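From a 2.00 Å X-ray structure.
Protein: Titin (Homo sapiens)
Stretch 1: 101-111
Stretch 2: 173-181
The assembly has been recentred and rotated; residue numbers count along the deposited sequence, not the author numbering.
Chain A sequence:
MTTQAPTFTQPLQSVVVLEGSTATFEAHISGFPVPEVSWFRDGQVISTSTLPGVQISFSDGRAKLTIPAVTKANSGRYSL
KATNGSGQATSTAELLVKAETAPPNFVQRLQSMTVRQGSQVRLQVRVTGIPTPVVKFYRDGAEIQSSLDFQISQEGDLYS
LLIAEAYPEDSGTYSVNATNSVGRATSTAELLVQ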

# COMPACT_ATOMS: atom_id res chain seq x y z
N THR A 101 -0.60 -6.89 3.87
CA THR A 101 0.58 -7.13 4.67
C THR A 101 1.72 -7.66 3.81
O THR A 101 1.50 -8.24 2.75
N ALA A 102 2.95 -7.44 4.27
CA ALA A 102 4.15 -7.88 3.57
C ALA A 102 5.24 -8.04 4.62
O ALA A 102 5.41 -7.18 5.47
N PRO A 103 5.98 -9.16 4.58
CA PRO A 103 7.04 -9.34 5.57
C PRO A 103 8.17 -8.35 5.31
O PRO A 103 8.24 -7.76 4.22
N PRO A 104 9.05 -8.13 6.29
CA PRO A 104 10.16 -7.19 6.09
C PRO A 104 11.05 -7.66 4.94
O PRO A 104 11.34 -8.85 4.81
N ASN A 105 11.47 -6.72 4.12
CA ASN A 105 12.30 -7.04 2.98
C ASN A 105 13.44 -6.05 2.85
O ASN A 105 13.24 -4.84 2.97
N PHE A 106 14.65 -6.56 2.62
CA PHE A 106 15.80 -5.68 2.46
C PHE A 106 16.00 -5.34 1.00
O PHE A 106 16.51 -6.15 0.23
N VAL A 107 15.59 -4.14 0.61
CA VAL A 107 15.75 -3.68 -0.76
C VAL A 107 17.24 -3.46 -0.91
O VAL A 107 17.83 -3.82 -1.93
N GLN A 108 17.84 -2.87 0.12
CA GLN A 108 19.28 -2.64 0.16
C GLN A 108 19.81 -3.34 1.42
O GLN A 108 19.39 -3.02 2.54
N ARG A 109 20.71 -4.29 1.22
CA ARG A 109 21.30 -5.06 2.30
C ARG A 109 22.65 -4.52 2.74
O ARG A 109 23.25 -3.69 2.05
N LEU A 110 23.12 -4.99 3.89
CA LEU A 110 24.43 -4.60 4.41
C LEU A 110 25.47 -5.23 3.49
O LEU A 110 25.25 -6.31 2.95
N GLN A 111 26.61 -4.57 3.32
CA GLN A 111 27.68 -5.12 2.50
C GLN A 111 28.96 -5.14 3.31
O GLN A 111 29.26 -4.20 4.03
N THR A 173 31.19 -8.78 13.21
CA THR A 173 30.03 -9.11 12.40
C THR A 173 28.90 -8.14 12.70
O THR A 173 28.43 -8.05 13.83
N TYR A 174 28.49 -7.39 11.68
CA TYR A 174 27.41 -6.44 11.85
C TYR A 174 26.16 -6.97 11.20
O TYR A 174 26.21 -7.52 10.10
N SER A 175 25.03 -6.83 11.89
CA SER A 175 23.77 -7.31 11.36
C SER A 175 22.61 -6.38 11.69
O SER A 175 22.68 -5.55 12.60
N VAL A 176 21.54 -6.52 10.93
CA VAL A 176 20.35 -5.73 11.17
C VAL A 176 19.21 -6.71 11.13
O VAL A 176 19.15 -7.59 10.28
N ASN A 177 18.31 -6.56 12.09
CA ASN A 177 17.15 -7.41 12.22
C ASN A 177 15.90 -6.56 12.02
O ASN A 177 15.75 -5.51 12.66
N ALA A 178 15.01 -6.99 11.13
CA ALA A 178 13.77 -6.25 10.87
C ALA A 178 12.58 -7.17 11.09
O ALA A 178 12.53 -8.26 10.54
N THR A 179 11.62 -6.73 11.88
CA THR A 179 10.45 -7.55 12.16
C THR A 179 9.12 -6.81 12.06
O THR A 179 9.05 -5.61 12.26
N ASN A 180 8.07 -7.55 11.73
CA ASN A 180 6.73 -6.98 11.73
C ASN A 180 5.82 -8.17 12.01
O ASN A 180 6.31 -9.29 12.18
N SER A 181 4.52 -7.94 12.11
CA SER A 181 3.58 -9.01 12.44
C SER A 181 3.63 -10.22 11.52
O SER A 181 3.30 -11.33 11.94

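The strand 102-106 of titin runs nearly antiparallel to the strand 173-180, at 162° between their directions and 6.2 Å at closest approach, and the space between them is filled by side chains; the one hydrogen bond across the contact also engages a side chain. The second strand alternates regularly; in the first, alternation holds from Pro103 to Phe106, with Ala102 also pointing away. Pro104 and Phe106 point toward the partner while Ala102, Pro103 and Asn105 point away; opposite them, Val176, Ala178 and Asn180 point inward, and Ser175, Asn177 and Thr179 turn out.

Phe106 adopts an m rotamer (chi1 -74°) with chi2 at 96°, which sends the ring across the gap, so that its far end reaches the second strand. Phe106 CE2 lies 3.5 Å from Val176 CG1 and Phe106 CZ 4.1 Å from Ala178 CB, both approaching the ring obliquely. Val176, at chi1 47° (p), places the same CG1 4.0 Å from Leu110 CG, so one methyl group bridges two residues that lie on either side of the corner at Val107. Leu110 itself is m,t (chi1 -72°, chi2 -178°), the common mt leucine rotamer; with chi2 near trans, Leu110 CD1 lies 3.4 Å from Tyr174 O and 3.7 Å from Ser175 CA. Tyr174 starts toward the first stretch, but its m rotamer leads the ring away.

The small side chain of Ala178 leaves room for Pro104, whose CB packs 3.8 Å from Ala178 CB. The C-gamma exo ring also sets Pro104 CG 3.5 Å from Ala178 O.

At the far end, Asn180 takes chi1 72° (p) and chi2 -1°, directing its amide at the first strand. Its ND2 donates a hydrogen bond to Ala102 O (2.8 Å, 155°), while Asn180 OD1 rests 3.2 Å from Pro104 CD and finds its own hydrogen-bonding partner just outside the two stretches.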

# COMPACT_ATOMS: atom_id res chain seq x y z
CB THR A 101 0.32 -8.14 5.81
OG1 THR A 101 -0.24 -9.35 5.27
CG2 THR A 101 -0.63 -7.55 6.85
CB ALA A 102 4.56 -6.83 2.55
CB PRO A 103 7.47 -10.78 5.35
CG PRO A 103 7.30 -10.92 3.86
CD PRO A 103 5.97 -10.25 3.59
CB PRO A 104 10.89 -7.22 7.43
CG PRO A 104 9.78 -7.58 8.41
CD PRO A 104 9.06 -8.66 7.67
CB ASN A 105 11.44 -7.02 1.72
CG ASN A 105 12.24 -7.28 0.47
OD1 ASN A 105 12.97 -8.28 0.38
ND2 ASN A 105 12.12 -6.39 -0.51
CB PHE A 106 17.07 -6.34 2.99
CG PHE A 106 17.14 -6.39 4.48
CD1 PHE A 106 16.74 -7.52 5.16
CD2 PHE A 106 17.55 -5.28 5.20
CE1 PHE A 106 16.74 -7.53 6.55
CE2 PHE A 106 17.55 -5.29 6.58
CZ PHE A 106 17.15 -6.41 7.25
CB VAL A 107 15.00 -2.35 -1.00
CG1 VAL A 107 15.30 -1.82 -2.39
CG2 VAL A 107 13.51 -2.57 -0.82
CB GLN A 108 19.60 -1.15 0.24
CG GLN A 108 21.09 -0.88 0.22
CD GLN A 108 21.42 0.56 0.53
OE1 GLN A 108 20.59 1.45 0.35
NE2 GLN A 108 22.65 0.81 0.99
CB ARG A 109 21.50 -6.50 1.84
CG ARG A 109 20.22 -7.27 1.63
CD ARG A 109 20.49 -8.66 1.08
NE ARG A 109 19.31 -9.51 1.21
CZ ARG A 109 19.07 -10.59 0.48
NH1 ARG A 109 19.94 -10.97 -0.46
NH2 ARG A 109 17.97 -11.30 0.68
CB LEU A 110 24.64 -5.15 5.81
CG LEU A 110 23.91 -4.62 7.03
CD1 LEU A 110 24.38 -5.36 8.28
CD2 LEU A 110 24.18 -3.13 7.17
CB GLN A 111 27.89 -4.28 1.24
CG GLN A 111 26.75 -4.35 0.24
CD GLN A 111 27.06 -3.55 -1.03
OE1 GLN A 111 28.01 -3.86 -1.75
NE2 GLN A 111 26.25 -2.51 -1.29
CB THR A 173 29.55 -10.53 12.69
OG1 THR A 173 30.55 -11.47 12.26
CG2 THR A 173 28.26 -10.82 11.94
CB TYR A 174 27.78 -5.09 11.24
CG TYR A 174 28.78 -4.33 12.08
CD1 TYR A 174 30.12 -4.69 12.10
CD2 TYR A 174 28.36 -3.28 12.90
CE1 TYR A 174 31.03 -4.04 12.92
CE2 TYR A 174 29.26 -2.62 13.72
CZ TYR A 174 30.59 -3.00 13.73
OH TYR A 174 31.48 -2.36 14.55
CB SER A 175 23.47 -8.69 11.91
OG SER A 175 23.48 -8.66 13.32
CB VAL A 176 20.15 -4.63 10.11
CG1 VAL A 176 20.35 -5.20 8.74
CG2 VAL A 176 18.77 -4.03 10.24
CB ASN A 177 17.13 -8.01 13.61
CG ASN A 177 16.65 -9.41 13.60
OD1 ASN A 177 15.44 -9.66 13.58
ND2 ASN A 177 17.58 -10.35 13.60
CB ALA A 178 13.78 -5.71 9.44
CB THR A 179 10.48 -8.13 13.61
OG1 THR A 179 10.31 -7.05 14.54
CG2 THR A 179 11.79 -8.84 13.91
CB ASN A 180 6.38 -6.20 10.44
CG ASN A 180 6.17 -7.07 9.24
OD1 ASN A 180 6.29 -8.29 9.30
ND2 ASN A 180 5.84 -6.44 8.12
CB SER A 181 2.15 -8.46 12.48
OG SER A 181 1.75 -8.00 11.19